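Local coordinates for branched-chain-amino-acid aminotransferase (PDB 6NST), which probably transfers the amino group of leucine, isoleucine and valine to 2-oxoglutarate, using pyridoxal 5'-phosphate as cofactor, at residues F53-Q56 with A57-R61; P74-R77 with D78-N81; I241-D244 with E245-A249. The protein carries 1 engineered substitution. All coordinates share one frame; numbering follows the deposited sequence.

Contact 1: F53-Q56 with A57-R61; sequences FRLQ and AHTDR. With SO4 (sulfate ion), chain G.
H58 packs back against the backbone of F53 and R54, where strand 51-53 turns into helix 55-68. Its CD2 edge lies 3.0 Å from R54 O, close to the ring plane. F53 O approaches the same edge. R54 is the N-cap residue, and its O also takes a weak hydrogen bond from H58 N. The CG of H58 lies beside its own backbone N (chi1 -75°), which turns the ring back over the helix start. ND1 is hydrogen-bonded to E39.

This inner side, with the buried L55, H58 and T59, is the tight one. T59 N donates to L55 O there at 3.0 Å. T59 OG1 also lies 3.1 Å from L55 O, but N81 is its stronger partner. The CD1 branch of L55 reaches the same hydroxyl at 3.8 Å.

The outer side is looser. Its backbone bond runs from D60 N to Q56 O (2.8 Å). The chain of Q56 bends at chi2 (72°) and crosses D60, with the amide and carboxylate planes 82° apart. Q56 NE2 stands 3.1 Å from D60 OD2. A water makes weak bonds to R54 NE and A57 N.

R61 extends past H58 toward a sulfate, probably from the crystallisation liquor. Its NH1 and NH2 both donate to sulfate O1, which sits in the guanidinium plane, with NH2 at 2.8 Å. Together with T257, T221 and I220 N, they hold an anion near K160, the cofactor lysine by similarity, which carries no cofactor here. This is consistent with the sulfate sitting where the cofactor phosphate binds in this family.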
loop_
_atom_site.group_PDB
_atom_site.type_symbol
_atom_site.label_atom_id
_atom_site.label_comp_id
_atom_site.label_asym_id
_atom_site.label_seq_id
_atom_site.Cartn_x
_atom_site.Cartn_y
_atom_site.Cartn_z
ATOM N N PHE A 53 35.409 -18.958 1.317
ATOM C CA PHE A 53 35.069 -18.143 0.160
ATOM C C PHE A 53 34.543 -16.790 0.622
ATOM O O PHE A 53 33.518 -16.717 1.310
ATOM C CB PHE A 53 34.039 -18.844 -0.721
ATOM C CG PHE A 53 33.678 -18.067 -1.952
ATOM C CD1 PHE A 53 34.602 -17.890 -2.968
ATOM C CD2 PHE A 53 32.420 -17.510 -2.092
ATOM C CE1 PHE A 53 34.276 -17.173 -4.102
ATOM C CE2 PHE A 53 32.088 -16.792 -3.225
ATOM C CZ PHE A 53 33.017 -16.623 -4.230
ATOM N N ARG A 54 35.244 -15.726 0.233
ATOM C CA ARG A 54 34.891 -14.347 0.563
ATOM C C ARG A 54 34.655 -14.186 2.065
ATOM O O ARG A 54 33.577 -13.803 2.525
ATOM C CB ARG A 54 33.678 -13.885 -0.245
ATOM C CG ARG A 54 33.864 -14.039 -1.743
ATOM C CD ARG A 54 32.929 -13.133 -2.518
ATOM N NE ARG A 54 33.275 -11.726 -2.354
ATOM C CZ ARG A 54 32.686 -10.728 -3.006
ATOM N NH1 ARG A 54 31.716 -10.979 -3.873
ATOM N NH2 ARG A 54 33.070 -9.478 -2.793
ATOM N N LEU A 55 35.702 -14.504 2.828
ATOM C CA LEU A 55 35.642 -14.340 4.275
ATOM C C LEU A 55 35.395 -12.883 4.654
ATOM O O LEU A 55 34.609 -12.594 5.564
ATOM C CB LEU A 55 36.934 -14.850 4.908
ATOM C CG LEU A 55 37.068 -14.640 6.415
ATOM C CD1 LEU A 55 35.914 -15.304 7.148
ATOM C CD2 LEU A 55 38.405 -15.163 6.920
ATOM N N GLN A 56 36.048 -11.954 3.954
ATOM C CA GLN A 56 35.943 -10.541 4.305
ATOM C C GLN A 56 34.530 -10.013 4.082
ATOM O O GLN A 56 34.004 -9.263 4.914
ATOM C CB GLN A 56 36.959 -9.729 3.500
ATOM C CG GLN A 56 36.896 -8.221 3.720
ATOM C CD GLN A 56 37.426 -7.791 5.079
ATOM O OE1 GLN A 56 37.899 -8.612 5.867
ATOM N NE2 GLN A 56 37.352 -6.494 5.357
ATOM N N ALA A 57 33.898 -10.398 2.970
ATOM C CA ALA A 57 32.558 -9.901 2.671
ATOM C C ALA A 57 31.542 -10.395 3.694
ATOM O O ALA A 57 30.605 -9.669 4.046
ATOM C CB ALA A 57 32.143 -10.314 1.260
ATOM N N HIS A 58 31.708 -11.624 4.181
ATOM C CA HIS A 58 30.773 -12.142 5.173
ATOM C C HIS A 58 31.015 -11.512 6.539
ATOM O O HIS A 58 30.063 -11.245 7.281
ATOM C CB HIS A 58 30.871 -13.667 5.238
ATOM C CG HIS A 58 30.234 -14.354 4.072
ATOM N ND1 HIS A 58 28.876 -14.579 3.993
ATOM C CD2 HIS A 58 30.764 -14.851 2.928
ATOM C CE1 HIS A 58 28.598 -15.190 2.855
ATOM N NE2 HIS A 58 29.726 -15.367 2.190
ATOM N N THR A 59 32.280 -11.270 6.887
ATOM C CA THR A 59 32.586 -10.599 8.145
ATOM C C THR A 59 32.152 -9.140 8.108
ATOM O O THR A 59 31.629 -8.617 9.099
ATOM C CB THR A 59 34.082 -10.716 8.450
ATOM O OG1 THR A 59 34.423 -12.094 8.650
ATOM C CG2 THR A 59 34.443 -9.925 9.700
ATOM N N ASP A 60 32.347 -8.470 6.968
ATOM C CA ASP A 60 31.914 -7.080 6.840
ATOM C C ASP A 60 30.398 -6.965 6.925
ATOM O O ASP A 60 29.874 -6.009 7.507
ATOM C CB ASP A 60 32.414 -6.485 5.524
ATOM C CG ASP A 60 33.882 -6.115 5.567
ATOM O OD1 ASP A 60 34.468 -6.116 6.671
ATOM O OD2 ASP A 60 34.449 -5.822 4.492
ATOM N N ARG A 61 29.675 -7.924 6.343
ATOM C CA ARG A 61 28.221 -7.877 6.415
ATOM C C ARG A 61 27.728 -8.171 7.823
ATOM O O ARG A 61 26.705 -7.620 8.247
ATOM C CB ARG A 61 27.606 -8.855 5.416
ATOM C CG ARG A 61 26.118 -8.642 5.199
ATOM C CD ARG A 61 25.613 -9.456 4.025
ATOM N NE ARG A 61 25.685 -10.892 4.275
ATOM C CZ ARG A 61 25.327 -11.819 3.395
ATOM N NH1 ARG A 61 25.423 -13.106 3.706
ATOM N NH2 ARG A 61 24.872 -11.460 2.200
HETATM S S SO4 G . 24.051 -15.096 0.452
HETATM O O1 SO4 G . 24.780 -13.921 0.921
HETATM O O2 SO4 G . 24.296 -16.212 1.356
HETATM O O3 SO4 G . 22.619 -14.805 0.414
HETATM O O4 SO4 G . 24.512 -15.446 -0.888
HETATM O O HOH W 1 35.596 -11.223 0.197
#

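Contact 2: P74-R77 with D78-N81; sequences PYSR and DEIN
S76 O accepts from I80 N at 3.0 Å, the first hydrogen bond of helix 77-89 across these segments. N81 N to R77 O follows at 2.8 Å. S76 is the N-cap. Y75 and S76 are extended, and the chain turns helical at R77.

The side chain of E79 folds back to this start. E79, three residues on, accepts from the N-cap backbone N, as in the reciprocal half of a capping box. Its OE2 lies 3.3 Å from S76 N. The N-H comes to OE2 from above the carboxylate plane, 41° out of it. S76 OG adds a weak bond to the same OE2, so both donors of S76 point to one oxygen, the hydroxyl only weakly. CG of E79 sits beside its own backbone N (chi1 -57°), and the chain runs on extended, which carries the carboxylate back to S76. The helix start would probably favour its negative charge.

The other oxygen, OE1, comes to the edge of the Y75 ring, at CD1, and the two planes stand 76° apart. The ring of W11 meets Y75 edge-to-face. On the buried side I80 packs on V120 of strand 118-126 and F63 of helix 55-68. N81 OD1 is hydrogen-bonded to T59 of helix 55-68. Between Y75 and I80 the link is purely apolar: CB of Y75 lies 4.1 Å from CD1 of I80.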
loop_
_atom_site.group_PDB
_atom_site.type_symbol
_atom_site.label_atom_id
_atom_site.label_comp_id
_atom_site.label_asym_id
_atom_site.label_seq_id
_atom_site.Cartn_x
_atom_site.Cartn_y
_atom_site.Cartn_z
ATOM N N PRO A 74 31.789 -7.263 20.504
ATOM C CA PRO A 74 32.927 -7.027 21.405
ATOM C C PRO A 74 34.257 -7.461 20.809
ATOM O O PRO A 74 35.274 -7.503 21.508
ATOM C CB PRO A 74 32.579 -7.864 22.645
ATOM C CG PRO A 74 31.143 -8.299 22.457
ATOM C CD PRO A 74 30.937 -8.360 20.981
ATOM N N TYR A 75 34.257 -7.794 19.524
ATOM C CA TYR A 75 35.450 -8.244 18.830
ATOM C C TYR A 75 35.559 -7.513 17.503
ATOM O O TYR A 75 34.572 -7.011 16.960
ATOM C CB TYR A 75 35.429 -9.766 18.614
ATOM C CG TYR A 75 35.214 -10.517 19.904
ATOM C CD1 TYR A 75 36.273 -10.764 20.768
ATOM C CD2 TYR A 75 33.945 -10.950 20.277
ATOM C CE1 TYR A 75 36.081 -11.432 21.959
ATOM C CE2 TYR A 75 33.743 -11.620 21.466
ATOM C CZ TYR A 75 34.816 -11.857 22.303
ATOM O OH TYR A 75 34.624 -12.518 23.490
ATOM N N SER A 76 36.779 -7.451 16.990
ATOM C CA SER A 76 37.044 -6.746 15.750
ATOM C C SER A 76 36.909 -7.687 14.559
ATOM O O SER A 76 36.781 -8.904 14.703
ATOM C CB SER A 76 38.437 -6.131 15.782
ATOM O OG SER A 76 39.422 -7.138 15.921
ATOM N N ARG A 77 36.950 -7.101 13.362
ATOM C CA ARG A 77 36.852 -7.904 12.149
ATOM C C ARG A 77 38.021 -8.875 12.032
ATOM O O ARG A 77 37.841 -10.023 11.609
ATOM C CB ARG A 77 36.776 -6.992 10.927
ATOM C CG ARG A 77 35.501 -6.172 10.869
ATOM C CD ARG A 77 35.520 -5.194 9.712
ATOM N NE ARG A 77 34.254 -4.476 9.591
ATOM C CZ ARG A 77 33.921 -3.421 10.327
ATOM N NH1 ARG A 77 34.757 -2.959 11.246
ATOM N NH2 ARG A 77 32.750 -2.831 10.148
ATOM N N ASP A 78 39.225 -8.440 12.415
ATOM C CA ASP A 78 40.388 -9.316 12.312
ATOM C C ASP A 78 40.261 -10.514 13.246
ATOM O O ASP A 78 40.674 -11.626 12.895
ATOM C CB ASP A 78 41.670 -8.539 12.610
ATOM C CG ASP A 78 42.919 -9.379 12.422
ATOM O OD1 ASP A 78 43.269 -9.676 11.261
ATOM O OD2 ASP A 78 43.552 -9.744 13.435
ATOM N N GLU A 79 39.694 -10.310 14.437
ATOM C CA GLU A 79 39.466 -11.436 15.338
ATOM C C GLU A 79 38.407 -12.379 14.782
ATOM O O GLU A 79 38.552 -13.604 14.872
ATOM C CB GLU A 79 39.055 -10.935 16.720
ATOM C CG GLU A 79 40.049 -9.992 17.362
ATOM C CD GLU A 79 39.657 -9.627 18.776
ATOM O OE1 GLU A 79 39.816 -10.477 19.676
ATOM O OE2 GLU A 79 39.173 -8.495 18.985
ATOM N N ILE A 80 37.340 -11.827 14.200
ATOM C CA ILE A 80 36.276 -12.665 13.657
ATOM C C ILE A 80 36.777 -13.453 12.454
ATOM O O ILE A 80 36.480 -14.647 12.311
ATOM C CB ILE A 80 35.045 -11.808 13.308
ATOM C CG1 ILE A 80 34.464 -11.185 14.575
ATOM C CG2 ILE A 80 33.993 -12.647 12.604
ATOM C CD1 ILE A 80 34.122 -12.200 15.646
ATOM N N ASN A 81 37.545 -12.805 11.571
ATOM C CA ASN A 81 38.147 -13.524 10.453
ATOM C C ASN A 81 39.043 -14.652 10.948
ATOM O O ASN A 81 39.009 -15.766 10.411
ATOM C CB ASN A 81 38.946 -12.564 9.569
ATOM C CG ASN A 81 38.070 -11.552 8.862
ATOM O OD1 ASN A 81 37.305 -11.899 7.966
ATOM N ND2 ASN A 81 38.194 -10.288 9.249
#

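Contact 3: I241-D244 with E245-A249; sequences ITRD and EVYIA
Y247 lies alongside R243, one turn earlier in the short helix 243-247, and both side chains point the same way. CB of Y247 starts 3.4 Å from D244 O. The ring then passes over the preceding turn with one face toward the backbone. CD1 and CE1 lie over R243 O, with CD1 at 3.3 Å. CD2 lies near CA and CB of D244, and the CA of D244 makes a CH-pi contact, 4.0 Å from the ring centroid. CZ meets CD of R243. At the tip, OH is 3.2 Å from R243 CD and lies in the guanidinium plane, at its edge. The guanidinium and ring stand 76° apart. The strongest polar partner of this OH is D268.

The helix begins with an N-cap. T242 OG1 accepts from E245 N at 3.2 Å and donates to D244 OD2 at 2.8 Å. The hydroxyl lies between its own N and carbonyl carbon (chi1 66°), facing the first turn. The main-chain bonds across this turn are weak.

On another side, CG2 of I241 packs on CG2 of V246 at 3.8 Å, against I202 of strand 199-204. E245 extends past I241, its OE1 3.6 Å from I241 CA, and its OE2 forms a salt bridge with K239. Other subunits bind several of the polar ends. D244 OD1 accepts from the backbone N of R158 of the second subunit. R243 NH1 is hydrogen-bonded to N153 of the second subunit and S146 of the third, and F147 of the third subunit makes a cation-pi contact with R243.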
loop_
_atom_site.group_PDB
_atom_site.type_symbol
_atom_site.label_atom_id
_atom_site.label_comp_id
_atom_site.label_asym_id
_atom_site.label_seq_id
_atom_site.Cartn_x
_atom_site.Cartn_y
_atom_site.Cartn_z
ATOM N N ILE A 241 10.654 -7.196 -11.374
ATOM C CA ILE A 241 10.256 -8.406 -12.079
ATOM C C ILE A 241 8.929 -8.878 -11.504
ATOM O O ILE A 241 8.784 -9.001 -10.282
ATOM C CB ILE A 241 11.323 -9.509 -11.951
ATOM C CG1 ILE A 241 12.634 -9.068 -12.601
ATOM C CG2 ILE A 241 10.827 -10.810 -12.567
ATOM C CD1 ILE A 241 13.761 -10.061 -12.418
ATOM N N THR A 242 7.966 -9.138 -12.378
ATOM C CA THR A 242 6.695 -9.696 -11.946
ATOM C C THR A 242 6.771 -11.220 -11.932
ATOM O O THR A 242 7.679 -11.830 -12.503
ATOM C CB THR A 242 5.562 -9.225 -12.854
ATOM O OG1 THR A 242 5.753 -9.762 -14.170
ATOM C CG2 THR A 242 5.543 -7.707 -12.930
ATOM N N ARG A 243 5.796 -11.841 -11.268
ATOM C CA ARG A 243 5.795 -13.297 -11.185
ATOM C C ARG A 243 5.584 -13.931 -12.557
ATOM O O ARG A 243 6.213 -14.944 -12.881
ATOM C CB ARG A 243 4.733 -13.774 -10.194
ATOM C CG ARG A 243 3.294 -13.605 -10.660
ATOM C CD ARG A 243 2.416 -14.695 -10.077
ATOM N NE ARG A 243 2.034 -14.405 -8.705
ATOM C CZ ARG A 243 1.664 -15.320 -7.818
ATOM N NH1 ARG A 243 1.330 -14.943 -6.594
ATOM N NH2 ARG A 243 1.642 -16.605 -8.145
ATOM N N ASP A 244 4.716 -13.345 -13.386
ATOM C CA ASP A 244 4.460 -13.923 -14.697
ATOM C C ASP A 244 5.588 -13.648 -15.682
ATOM O O ASP A 244 5.689 -14.343 -16.699
ATOM C CB ASP A 244 3.116 -13.430 -15.251
ATOM C CG ASP A 244 2.936 -11.925 -15.137
ATOM O OD1 ASP A 244 2.313 -11.339 -16.050
ATOM O OD2 ASP A 244 3.402 -11.329 -14.142
ATOM N N GLU A 245 6.444 -12.668 -15.394
ATOM C CA GLU A 245 7.669 -12.507 -16.168
ATOM C C GLU A 245 8.614 -13.683 -15.951
ATOM O O GLU A 245 9.335 -14.080 -16.875
ATOM C CB GLU A 245 8.341 -11.183 -15.794
ATOM C CG GLU A 245 9.617 -10.871 -16.553
ATOM C CD GLU A 245 10.152 -9.484 -16.241
ATOM O OE1 GLU A 245 9.452 -8.714 -15.543
ATOM O OE2 GLU A 245 11.273 -9.164 -16.693
ATOM N N VAL A 246 8.618 -14.258 -14.745
ATOM C CA VAL A 246 9.405 -15.459 -14.488
ATOM C C VAL A 246 8.839 -16.650 -15.253
ATOM O O VAL A 246 9.596 -17.512 -15.717
ATOM C CB VAL A 246 9.462 -15.742 -12.973
ATOM C CG1 VAL A 246 10.325 -16.966 -12.683
ATOM C CG2 VAL A 246 9.982 -14.525 -12.222
ATOM N N TYR A 247 7.510 -16.718 -15.401
ATOM C CA TYR A 247 6.887 -17.854 -16.077
ATOM C C TYR A 247 7.390 -17.997 -17.510
ATOM O O TYR A 247 7.551 -19.117 -18.008
ATOM C CB TYR A 247 5.362 -17.708 -16.078
ATOM C CG TYR A 247 4.683 -17.706 -14.722
ATOM C CD1 TYR A 247 5.354 -18.107 -13.572
ATOM C CD2 TYR A 247 3.354 -17.307 -14.600
ATOM C CE1 TYR A 247 4.722 -18.102 -12.336
ATOM C CE2 TYR A 247 2.717 -17.300 -13.374
ATOM C CZ TYR A 247 3.405 -17.697 -12.244
ATOM O OH TYR A 247 2.770 -17.694 -11.023
ATOM N N ILE A 248 7.640 -16.879 -18.187
ATOM C CA ILE A 248 7.984 -16.889 -19.605
ATOM C C ILE A 248 9.478 -16.644 -19.830
ATOM O O ILE A 248 9.887 -16.315 -20.942
ATOM C CB ILE A 248 7.138 -15.881 -20.395
ATOM C CG1 ILE A 248 7.392 -14.458 -19.888
ATOM C CG2 ILE A 248 5.668 -16.246 -20.306
ATOM C CD1 ILE A 248 6.620 -13.392 -20.637
ATOM N N ALA A 249 10.299 -16.794 -18.796
ATOM C CA ALA A 249 11.736 -16.661 -18.969
ATOM C C ALA A 249 12.316 -17.916 -19.611
ATOM O O ALA A 249 11.746 -19.007 -19.519
ATOM C CB ALA A 249 12.419 -16.397 -17.627
#

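All three contacts lie at the start of a helix, but in different settings. Contacts 1 and 2 belong to successive helices, 55-68 and 77-89, and touch directly. T59 OG1 and N81 OD1 are 3.0 Å apart, probably hydrogen-bonded, and D60 reaches R77 in a long, weak ion pair. Contact 1 is partly buried and faces the sulfate and K160. Contact 2 is a surface contact, away from the annotated sites. Contact 3 is buried on the opposite side of the chain's centre, about 32 Å from contact 1 between centres. Only there do other subunits reach the segments. In contact 3 the T242 hydroxyl accepts from a helix N-H. In contact 2 a first-turn glutamate reaches back to the N-cap serine.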